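Local atomic coordinates of putative iron-uptake ABC transport system,periplasmic iron-binding protein (Campylobacter jejuni, PDB entry 3E13), a protein that binds ferric iron, probably in the periplasm, for delivery to an ABC transporter that takes it into the cell. Residues I99-R104 and T231-S236. Numbering follows the deposited sequence.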
ATOM      1  N   ILE A  99       5.270  -1.442   8.721  1.00  8.11           N
ATOM      2  CA  ILE A  99       4.309  -1.807   9.778  1.00  8.65           C
ATOM      3  C   ILE A  99       3.325  -2.893   9.309  1.00  8.85           C
ATOM      4  O   ILE A  99       2.761  -3.607  10.141  1.00  8.59           O
ATOM      5  CB  ILE A  99       3.567  -0.602  10.359  1.00  9.09           C
ATOM      6  CG1 ILE A  99       2.719   0.125   9.327  1.00  9.06           C
ATOM      7  CG2 ILE A  99       4.557   0.338  10.954  1.00  8.76           C
ATOM      8  CD1 ILE A  99       1.710   1.085   9.957  1.00 12.37           C
ATOM      9  N   THR A 100       3.093  -3.019   8.008  1.00  8.15           N
ATOM     10  CA  THR A 100       2.267  -4.076   7.419  1.00  8.87           C
ATOM     11  C   THR A 100       2.755  -4.410   6.028  1.00  9.28           C
ATOM     12  O   THR A 100       3.474  -3.623   5.400  1.00  8.96           O
ATOM     13  CB  THR A 100       0.783  -3.682   7.257  1.00  9.60           C
ATOM     14  OG1 THR A 100       0.688  -2.616   6.303  1.00  7.98           O
ATOM     15  CG2 THR A 100       0.145  -3.196   8.481  1.00 10.42           C
ATOM     16  N   LYS A 101       2.288  -5.550   5.508  1.00  8.54           N
ATOM     17  CA  LYS A 101       2.370  -5.887   4.113  1.00  8.54           C
ATOM     18  C   LYS A 101       0.961  -5.938   3.514  1.00  7.58           C
ATOM     19  O   LYS A 101      -0.044  -6.186   4.204  1.00  8.70           O
ATOM     20  CB  LYS A 101       3.035  -7.274   3.878  1.00  8.25           C
ATOM     21  CG  LYS A 101       4.506  -7.283   4.189  1.00 10.68           C
ATOM     22  CD  LYS A 101       5.018  -8.724   4.521  1.00 15.74           C
ATOM     23  CE  LYS A 101       5.141  -9.572   3.272  1.00 21.21           C
ATOM     24  NZ  LYS A 101       5.480 -11.035   3.624  1.00 22.77           N
ATOM     25  N   ARG A 102       0.901  -5.697   2.221  1.00  8.85           N
ATOM     26  CA  ARG A 102      -0.332  -5.816   1.424  1.00  7.57           C
ATOM     27  C   ARG A 102       0.033  -6.289   0.015  1.00  8.85           C
ATOM     28  O   ARG A 102       1.127  -6.098  -0.418  1.00  9.56           O
ATOM     29  CB  ARG A 102      -1.099  -4.478   1.412  1.00  9.49           C
ATOM     30  CG  ARG A 102      -0.257  -3.277   0.946  1.00  9.43           C
ATOM     31  CD  ARG A 102       0.360  -2.441   2.111  1.00  8.96           C
ATOM     32  NE  ARG A 102      -0.654  -1.866   2.972  1.00  8.22           N
ATOM     33  CZ  ARG A 102      -1.483  -0.858   2.684  1.00  8.82           C
ATOM     34  NH1 ARG A 102      -1.437  -0.263   1.511  1.00  7.02           N
ATOM     35  NH2 ARG A 102      -2.329  -0.409   3.593  1.00  9.38           N
ATOM     36  N   ALA A 103      -0.882  -6.941  -0.685  1.00  8.26           N
ATOM     37  CA  ALA A 103      -0.628  -7.464  -2.006  1.00  7.69           C
ATOM     38  C   ALA A 103      -1.574  -6.772  -3.009  1.00  7.56           C
ATOM     39  O   ALA A 103      -2.760  -6.600  -2.705  1.00  8.87           O
ATOM     40  CB  ALA A 103      -0.857  -8.977  -2.015  1.00  7.66           C
ATOM     41  N   ARG A 104      -1.034  -6.367  -4.167  1.00  8.79           N
ATOM     42  CA  ARG A 104      -1.823  -5.733  -5.191  1.00  8.69           C
ATOM     43  C   ARG A 104      -2.193  -6.838  -6.196  1.00  8.23           C
ATOM     44  O   ARG A 104      -1.339  -7.372  -6.932  1.00  9.05           O
ATOM     45  CB  ARG A 104      -1.082  -4.563  -5.832  1.00  8.77           C
ATOM     46  CG  ARG A 104      -2.010  -3.653  -6.617  1.00  9.39           C
ATOM     47  CD  ARG A 104      -1.545  -2.253  -6.635  1.00  7.17           C
ATOM     48  NE  ARG A 104      -2.527  -1.319  -7.183  1.00  8.70           N
ATOM     49  CZ  ARG A 104      -3.586  -0.836  -6.521  1.00  9.63           C
ATOM     50  NH1 ARG A 104      -3.831  -1.245  -5.293  1.00  9.52           N
ATOM     51  NH2 ARG A 104      -4.444   0.017  -7.085  1.00 10.69           N
ATOM     52  N   THR A 231       3.438 -12.546  -6.613  1.00  8.43           N
ATOM     53  CA  THR A 231       2.589 -11.373  -6.562  1.00  8.16           C
ATOM     54  C   THR A 231       3.336 -10.182  -5.942  1.00  7.91           C
ATOM     55  O   THR A 231       4.142 -10.304  -5.015  1.00  8.11           O
ATOM     56  CB  THR A 231       1.344 -11.795  -5.713  1.00  9.47           C
ATOM     57  OG1 THR A 231       0.542 -12.755  -6.455  1.00  8.97           O
ATOM     58  CG2 THR A 231       0.459 -10.569  -5.361  1.00  8.80           C
ATOM     59  N   HIS A 232       2.981  -8.988  -6.430  1.00  6.92           N
ATOM     60  CA  HIS A 232       3.480  -7.723  -5.913  1.00  7.58           C
ATOM     61  C   HIS A 232       3.042  -7.456  -4.473  1.00  7.94           C
ATOM     62  O   HIS A 232       1.876  -7.439  -4.172  1.00  8.68           O
ATOM     63  CB  HIS A 232       2.996  -6.575  -6.796  1.00  7.13           C
ATOM     64  CG  HIS A 232       3.536  -5.239  -6.395  1.00  7.97           C
ATOM     65  ND1 HIS A 232       2.752  -4.197  -5.909  1.00 11.95           N
ATOM     66  CD2 HIS A 232       4.801  -4.789  -6.390  1.00  5.62           C
ATOM     67  CE1 HIS A 232       3.533  -3.151  -5.669  1.00  6.79           C
ATOM     68  NE2 HIS A 232       4.775  -3.476  -5.969  1.00 12.20           N
ATOM     69  N   ILE A 233       4.042  -7.351  -3.607  1.00  8.17           N
ATOM     70  CA  ILE A 233       3.893  -6.940  -2.228  1.00  8.77           C
ATOM     71  C   ILE A 233       4.368  -5.484  -2.089  1.00  8.67           C
ATOM     72  O   ILE A 233       5.427  -5.094  -2.641  1.00  9.25           O
ATOM     73  CB  ILE A 233       4.763  -7.842  -1.334  1.00  8.91           C
ATOM     74  CG1 ILE A 233       4.282  -9.308  -1.439  1.00 12.32           C
ATOM     75  CG2 ILE A 233       4.728  -7.372   0.090  1.00 10.36           C
ATOM     76  CD1 ILE A 233       2.947  -9.538  -0.947  1.00 14.23           C
ATOM     77  N   ASN A 234       3.584  -4.681  -1.366  1.00  9.08           N
ATOM     78  CA  ASN A 234       3.954  -3.336  -0.964  1.00  8.07           C
ATOM     79  C   ASN A 234       3.775  -3.279   0.548  1.00  8.48           C
ATOM     80  O   ASN A 234       3.205  -4.214   1.160  1.00  9.06           O
ATOM     81  CB  ASN A 234       3.059  -2.311  -1.700  1.00  7.26           C
ATOM     82  CG  ASN A 234       3.628  -0.889  -1.711  1.00  8.53           C
ATOM     83  OD1 ASN A 234       4.599  -0.549  -1.014  1.00  9.35           O
ATOM     84  ND2 ASN A 234       3.024  -0.033  -2.540  1.00  9.68           N
ATOM     85  N   ILE A 235       4.353  -2.275   1.195  1.00  8.76           N
ATOM     86  CA  ILE A 235       4.206  -2.083   2.631  1.00  7.84           C
ATOM     87  C   ILE A 235       3.515  -0.791   2.962  1.00  8.79           C
ATOM     88  O   ILE A 235       3.583   0.143   2.195  1.00  9.98           O
ATOM     89  CB  ILE A 235       5.603  -2.129   3.341  1.00  8.52           C
ATOM     90  CG1 ILE A 235       6.560  -1.005   2.815  1.00  9.16           C
ATOM     91  CG2 ILE A 235       6.167  -3.557   3.201  1.00  9.49           C
ATOM     92  CD1 ILE A 235       7.733  -0.679   3.727  1.00 11.78           C
ATOM     93  N   SER A 236       2.899  -0.744   4.137  1.00  7.94           N
ATOM     94  CA  SER A 236       2.636   0.494   4.807  1.00  7.82           C
ATOM     95  C   SER A 236       3.834   0.597   5.779  1.00  8.26           C
ATOM     96  O   SER A 236       4.358  -0.414   6.296  1.00  8.36           O
ATOM     97  CB  SER A 236       1.314   0.489   5.542  1.00  8.83           C
ATOM     98  OG  SER A 236       1.178   1.559   6.439  1.00 11.40           O
TER
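Arg102 and Asn234 pair at the middle of the antiparallel ladder of strands 97-109 and 233-241, part of the hinge between the two lobes of a periplasmic binding protein, beside its iron site. Two bonds close this pair: Arg102 N gives to Asn234 O at 2.9 Å, and Asn234 N returns to Arg102 O at 3.0 Å. Arg104 N extends the ladder to His232 O at 3.1 Å. At the other end Ser236 O takes a bond of 2.8 Å from Ile99 N and a weak one from Thr100 N, a classic beta bulge where the chain turns a corner at Ile99. On the face of Thr100, Arg102, Asn234 and Ser236, the Arg102 side chain bends at chi2 (-97°) and chi3 (-61°), laying CD against the backbone of 231-236, 3.7 Å from Ile235 C, and bringing Ser236 CB over one face of the guanidinium. Its NH2 forms a salt bridge with Glu272 and a hydrogen bond with Tyr12 OH, a ligand of the iron, which places Arg102 in the second shell and probably helps position Tyr12. Thr100 OG1, bonded to Glu272 as well, touches Ser236 CB at 3.3 Å. The other face is largely aliphatic: Ile233 CD1 lies 4.0 Å from Ala103 CB, while CE of Lys101 rests against Ile233 CG2. Antiparallel hinge strands linking two lobes, with metal in the cleft, are characteristic of periplasmic ferric-binding proteins.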